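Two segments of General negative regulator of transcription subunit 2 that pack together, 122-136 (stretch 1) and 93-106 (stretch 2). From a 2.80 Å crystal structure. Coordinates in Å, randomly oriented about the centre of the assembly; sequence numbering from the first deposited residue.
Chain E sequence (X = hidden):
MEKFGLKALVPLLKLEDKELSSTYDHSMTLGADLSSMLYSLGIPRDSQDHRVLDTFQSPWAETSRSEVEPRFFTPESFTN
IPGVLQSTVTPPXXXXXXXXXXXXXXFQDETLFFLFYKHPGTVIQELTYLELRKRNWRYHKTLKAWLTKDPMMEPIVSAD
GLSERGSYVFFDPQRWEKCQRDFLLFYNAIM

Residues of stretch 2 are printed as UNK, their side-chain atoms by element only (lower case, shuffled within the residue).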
# COMPACT_ATOMS: atom_id res chain seq x y z
N THR E 122 5.26 27.20 -23.93
CA THR E 122 3.92 27.34 -24.45
C THR E 122 3.46 28.79 -24.48
O THR E 122 4.05 29.64 -23.80
CB THR E 122 2.91 26.58 -23.59
OG1 THR E 122 2.88 27.18 -22.28
CG2 THR E 122 3.31 25.15 -23.48
N VAL E 123 2.37 29.04 -25.21
CA VAL E 123 1.76 30.37 -25.26
C VAL E 123 1.42 30.90 -23.86
O VAL E 123 1.67 32.07 -23.55
CB VAL E 123 0.46 30.35 -26.11
CG1 VAL E 123 -0.34 31.64 -25.96
CG2 VAL E 123 0.79 30.11 -27.56
N ILE E 124 0.86 30.05 -23.00
CA ILE E 124 0.42 30.53 -21.71
C ILE E 124 1.63 30.93 -20.82
O ILE E 124 1.54 31.87 -20.04
CB ILE E 124 -0.50 29.48 -21.01
CG1 ILE E 124 -1.20 30.09 -19.80
CG2 ILE E 124 0.28 28.27 -20.60
CD1 ILE E 124 -1.93 31.40 -20.11
N GLN E 125 2.77 30.28 -20.99
CA GLN E 125 3.94 30.69 -20.22
C GLN E 125 4.38 32.09 -20.65
O GLN E 125 4.64 32.95 -19.80
CB GLN E 125 5.10 29.69 -20.38
CG GLN E 125 6.33 30.01 -19.53
CD GLN E 125 7.43 28.98 -19.63
OE1 GLN E 125 7.91 28.66 -20.72
NE2 GLN E 125 7.83 28.44 -18.50
N GLU E 126 4.42 32.33 -21.96
CA GLU E 126 4.76 33.65 -22.47
C GLU E 126 3.73 34.73 -22.04
O GLU E 126 4.10 35.88 -21.73
CB GLU E 126 4.87 33.61 -23.98
CG GLU E 126 5.27 34.94 -24.60
CD GLU E 126 6.75 35.27 -24.40
OE1 GLU E 126 7.53 34.38 -24.00
OE2 GLU E 126 7.11 36.44 -24.62
N LEU E 127 2.46 34.38 -22.05
CA LEU E 127 1.46 35.37 -21.70
C LEU E 127 1.54 35.72 -20.20
O LEU E 127 1.45 36.89 -19.82
CB LEU E 127 0.07 34.88 -22.09
CG LEU E 127 -0.27 34.85 -23.60
CD1 LEU E 127 -1.73 34.58 -23.78
CD2 LEU E 127 0.11 36.14 -24.33
N THR E 128 1.75 34.72 -19.36
CA THR E 128 1.91 34.99 -17.94
C THR E 128 3.21 35.75 -17.66
O THR E 128 3.28 36.57 -16.75
CB THR E 128 1.86 33.71 -17.10
OG1 THR E 128 2.75 32.73 -17.66
CG2 THR E 128 0.45 33.15 -17.09
N TYR E 129 4.26 35.47 -18.41
CA TYR E 129 5.46 36.26 -18.28
C TYR E 129 5.17 37.73 -18.60
O TYR E 129 5.57 38.64 -17.87
CB TYR E 129 6.56 35.74 -19.20
CG TYR E 129 7.70 36.73 -19.36
CD1 TYR E 129 8.69 36.81 -18.41
CD2 TYR E 129 7.74 37.61 -20.44
CE1 TYR E 129 9.73 37.72 -18.54
CE2 TYR E 129 8.77 38.52 -20.58
CZ TYR E 129 9.77 38.57 -19.62
OH TYR E 129 10.80 39.48 -19.72
N LEU E 130 4.47 37.98 -19.70
CA LEU E 130 4.20 39.37 -20.10
C LEU E 130 3.32 40.09 -19.10
O LEU E 130 3.53 41.27 -18.81
CB LEU E 130 3.56 39.41 -21.48
CG LEU E 130 4.46 38.89 -22.59
CD1 LEU E 130 3.65 38.71 -23.84
CD2 LEU E 130 5.62 39.82 -22.83
N GLU E 131 2.32 39.38 -18.58
CA GLU E 131 1.38 39.94 -17.62
C GLU E 131 2.06 40.23 -16.27
O GLU E 131 1.83 41.26 -15.63
CB GLU E 131 0.20 39.00 -17.44
CG GLU E 131 -0.81 39.46 -16.43
CD GLU E 131 -1.58 40.69 -16.86
OE1 GLU E 131 -1.67 40.96 -18.07
OE2 GLU E 131 -2.10 41.38 -15.96
N LEU E 132 2.90 39.30 -15.82
CA LEU E 132 3.64 39.52 -14.60
C LEU E 132 4.59 40.69 -14.77
O LEU E 132 4.75 41.53 -13.87
CB LEU E 132 4.39 38.26 -14.21
CG LEU E 132 3.43 37.27 -13.55
CD1 LEU E 132 4.11 35.91 -13.41
CD2 LEU E 132 3.01 37.85 -12.20
N ARG E 133 5.19 40.74 -15.96
CA ARG E 133 6.09 41.82 -16.30
C ARG E 133 5.34 43.16 -16.18
O ARG E 133 5.85 44.12 -15.60
CB ARG E 133 6.67 41.60 -17.70
CG ARG E 133 7.91 42.40 -17.99
CD ARG E 133 9.09 41.79 -17.30
NE ARG E 133 10.23 42.71 -17.29
CZ ARG E 133 10.40 43.65 -16.36
NH1 ARG E 133 9.49 43.81 -15.40
NH2 ARG E 133 11.47 44.43 -16.39
N LYS E 134 4.10 43.19 -16.68
CA LYS E 134 3.25 44.39 -16.64
C LYS E 134 2.89 44.83 -15.22
O LYS E 134 2.72 46.02 -14.95
CB LYS E 134 1.99 44.13 -17.45
CG LYS E 134 0.87 45.10 -17.16
CD LYS E 134 -0.26 44.90 -18.13
CE LYS E 134 -1.49 45.68 -17.71
NZ LYS E 134 -2.37 45.82 -18.91
N ARG E 135 2.75 43.87 -14.31
CA ARG E 135 2.44 44.15 -12.91
C ARG E 135 3.69 44.43 -12.09
O ARG E 135 3.67 44.34 -10.85
CB ARG E 135 1.68 42.98 -12.31
CG ARG E 135 0.42 42.71 -13.04
CD ARG E 135 -0.26 41.47 -12.52
NE ARG E 135 -1.40 41.16 -13.37
CZ ARG E 135 -2.33 40.27 -13.07
NH1 ARG E 135 -2.25 39.60 -11.92
NH2 ARG E 135 -3.33 40.06 -13.91
N ASN E 136 4.77 44.75 -12.80
CA ASN E 136 6.03 45.14 -12.19
C ASN E 136 6.73 44.00 -11.39
O ASN E 136 7.44 44.25 -10.42
CB ASN E 136 5.82 46.37 -11.30
CG ASN E 136 7.10 47.11 -11.08
OD1 ASN E 136 7.98 47.12 -11.94
ND2 ASN E 136 7.25 47.73 -9.90
N UNK E 93 -8.57 26.47 -23.99
CA UNK E 93 -7.18 26.38 -24.37
C UNK E 93 -6.60 27.80 -24.39
O UNK E 93 -7.33 28.76 -24.30
s UNK E 93 -8.02 26.41 -26.98
c UNK E 93 -7.04 25.67 -25.72
N UNK E 94 -5.28 27.93 -24.49
CA UNK E 94 -4.68 29.25 -24.61
C UNK E 94 -3.68 29.20 -25.76
O UNK E 94 -2.49 28.99 -25.54
c UNK E 94 -6.54 30.42 -20.00
c UNK E 94 -5.40 31.18 -21.96
c UNK E 94 -4.88 29.92 -22.17
c UNK E 94 -6.02 29.16 -20.19
c UNK E 94 -5.18 28.92 -21.27
c UNK E 94 -6.23 31.43 -20.88
c UNK E 94 -3.96 29.65 -23.33
N UNK E 95 -4.17 29.38 -26.98
CA UNK E 95 -3.32 29.19 -28.14
C UNK E 95 -2.99 30.48 -28.85
O UNK E 95 -2.32 30.45 -29.87
c UNK E 95 -4.11 26.82 -28.57
o UNK E 95 -3.34 26.38 -27.72
c UNK E 95 -3.94 28.21 -29.14
n UNK E 95 -5.13 26.11 -29.04
N UNK E 96 -3.46 31.61 -28.32
CA UNK E 96 -3.29 32.88 -29.06
C UNK E 96 -2.63 34.00 -28.28
O UNK E 96 -3.23 34.56 -27.36
o UNK E 96 -4.44 34.64 -30.18
c UNK E 96 -4.63 33.39 -29.57
N UNK E 97 -1.40 34.32 -28.65
CA UNK E 97 -0.69 35.44 -28.03
C UNK E 97 -1.52 36.72 -28.15
O UNK E 97 -1.63 37.49 -27.21
c UNK E 97 1.37 36.91 -28.14
c UNK E 97 1.62 34.45 -28.47
c UNK E 97 2.18 34.36 -27.08
c UNK E 97 0.71 35.66 -28.68
N UNK E 98 -2.13 36.94 -29.31
CA UNK E 98 -2.79 38.21 -29.52
C UNK E 98 -4.13 38.29 -28.77
O UNK E 98 -4.43 39.31 -28.17
c UNK E 98 -3.33 39.90 -31.41
n UNK E 98 -2.73 40.44 -33.72
o UNK E 98 -4.85 39.77 -33.29
c UNK E 98 -3.70 40.04 -32.90
c UNK E 98 -2.99 38.46 -31.02
N UNK E 99 -4.89 37.19 -28.75
CA UNK E 99 -6.27 37.24 -28.23
C UNK E 99 -6.47 36.69 -26.83
O UNK E 99 -7.57 36.77 -26.29
c UNK E 99 -7.25 37.08 -30.55
o UNK E 99 -6.97 38.26 -30.76
c UNK E 99 -7.22 36.49 -29.16
n UNK E 99 -7.59 36.24 -31.52
N UNK E 100 -5.45 36.10 -26.23
CA UNK E 100 -5.68 35.48 -24.94
C UNK E 100 -5.19 36.35 -23.78
O UNK E 100 -5.24 35.93 -22.62
c UNK E 100 -5.03 34.10 -24.90
c UNK E 100 -5.72 33.11 -25.83
o UNK E 100 -6.92 33.33 -26.14
o UNK E 100 -5.06 32.13 -26.29
N UNK E 101 -4.78 37.58 -24.08
CA UNK E 101 -4.25 38.44 -23.02
C UNK E 101 -5.40 38.88 -22.12
O UNK E 101 -5.22 38.96 -20.91
n UNK E 101 -0.63 40.16 -25.90
o UNK E 101 -1.32 41.30 -24.08
c UNK E 101 -3.54 39.66 -23.60
c UNK E 101 -1.43 40.33 -24.84
c UNK E 101 -2.52 39.30 -24.65
N UNK E 102 -6.58 39.09 -22.71
CA UNK E 102 -7.73 39.59 -21.97
C UNK E 102 -8.18 38.58 -20.91
O UNK E 102 -8.52 38.97 -19.79
o UNK E 102 -7.13 39.68 -25.11
c UNK E 102 -8.60 41.11 -23.84
c UNK E 102 -7.62 40.80 -24.98
c UNK E 102 -8.88 39.91 -22.94
n UNK E 102 -7.33 41.81 -25.80
N UNK E 103 -8.15 37.30 -21.24
CA UNK E 103 -8.42 36.28 -20.22
C UNK E 103 -7.33 36.21 -19.14
O UNK E 103 -7.64 36.12 -17.94
c UNK E 103 -9.97 34.57 -21.14
c UNK E 103 -8.56 34.93 -20.88
c UNK E 103 -10.06 33.15 -21.57
n UNK E 103 -9.29 32.91 -22.77
c UNK E 103 -9.03 31.69 -23.23
n UNK E 103 -9.50 30.63 -22.58
n UNK E 103 -8.31 31.55 -24.34
N UNK E 104 -6.06 36.25 -19.55
CA UNK E 104 -4.96 36.09 -18.60
C UNK E 104 -4.92 37.26 -17.60
O UNK E 104 -4.66 37.09 -16.41
c UNK E 104 -2.48 35.86 -18.34
c UNK E 104 -3.64 34.68 -20.14
c UNK E 104 -3.63 35.93 -19.32
N UNK E 105 -5.27 38.44 -18.07
CA UNK E 105 -5.34 39.61 -17.22
C UNK E 105 -6.30 39.47 -16.04
O UNK E 105 -6.20 40.23 -15.07
c UNK E 105 -5.76 40.83 -18.05
N UNK E 106 -7.24 38.53 -16.11
CA UNK E 106 -8.26 38.41 -15.06
C UNK E 106 -7.74 37.62 -13.88
O UNK E 106 -8.36 37.60 -12.83
c UNK E 106 -10.27 38.54 -16.65
c UNK E 106 -9.53 37.75 -15.59
c UNK E 106 -11.35 37.68 -17.20
c UNK E 106 -10.84 39.73 -16.01

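Position 93 carries one carbon and then a sulfur, a thiol that stays out of reach of the helix 123-134: Cys93. Position 94 has one carbon leading to a ring of six carbons with no heteroatom, and Ile124 CD1 sits over one face of that ring, 4.1 Å from its centroid. It is Phe94, whose backbone O lies 3.3 Å from Val123 CB.

At 95, two carbons end in one oxygen and one nitrogen, and CB points away from the helix. The short amide is Asn95. Position 96 has one carbon and one oxygen, also directed away, and its backbone N packs 3.9 Å from Val123 CG1: Ser96.

Position 97 shows four carbons forked at the first, one arm two carbons long. CB points sideways, but the end of the longer arm lies against Val123 and Leu127; this is Ile97, with CD1 3.9 Å from both Val123 CG1 and Leu127 CD2.

Position 98, three carbons with a terminal oxygen and nitrogen, is Gln98, and 99, one carbon shorter, is Asn99. Both point away and leave stretch 1 untouched; the backbone N of Asn99 donates to Ser96 OG.

Position 100 has two carbons, the second bearing two oxygens, and its CB lies 3.5 Å from Leu127 CD1: Asp100. Its carboxylate works within its own segment, with OD2 accepting from Ser96 N at 2.6 Å.

At 101, three carbons and an amide lie beside Leu127; this is Gln101, whose CG is 4.1 Å from Leu127 CD2 and whose NE2 bonds back to Ile97 O. The same composition at 102, poorly ordered and without contact to stretch 1, gives Gln102.

Position 103 has three carbons, a nitrogen, then a carbon with two more nitrogens, all out of reach of stretch 1: Arg103. Its NH2 joins Asp100 OD1 at 2.9 Å in a salt bridge and also donates to Cys93 O.

Position 104, one carbon carrying two others, packs against Ile124; it is Val104, its CG2 3.7 Å from Ile124 CD1. A single carbon at 105, CB, 4.1 Å from Glu131 OE1, marks Ala105. Four carbons forked at the second, turned away, make 106 Leu106.

No hydrogen bond crosses the contact; it is made by apolar side chains packing together and against backbone atoms such as Phe94 O. Val104 is a knob among Ile124, Leu127, Thr128 and Glu131, while Leu127 packs against Ser96 O, Ile97, Asp100, Gln101 and Val104, where the loop leads into the short helix. Polar groups largely serve their own segment: Asp100 ties stretch 2 together, and Glu131 forms a salt bridge with Arg135. The rule to read is apolar packing between segments, with polar bonds bracing each one.

Stretch 2 93-106: CFNSIQNDQQRVAL
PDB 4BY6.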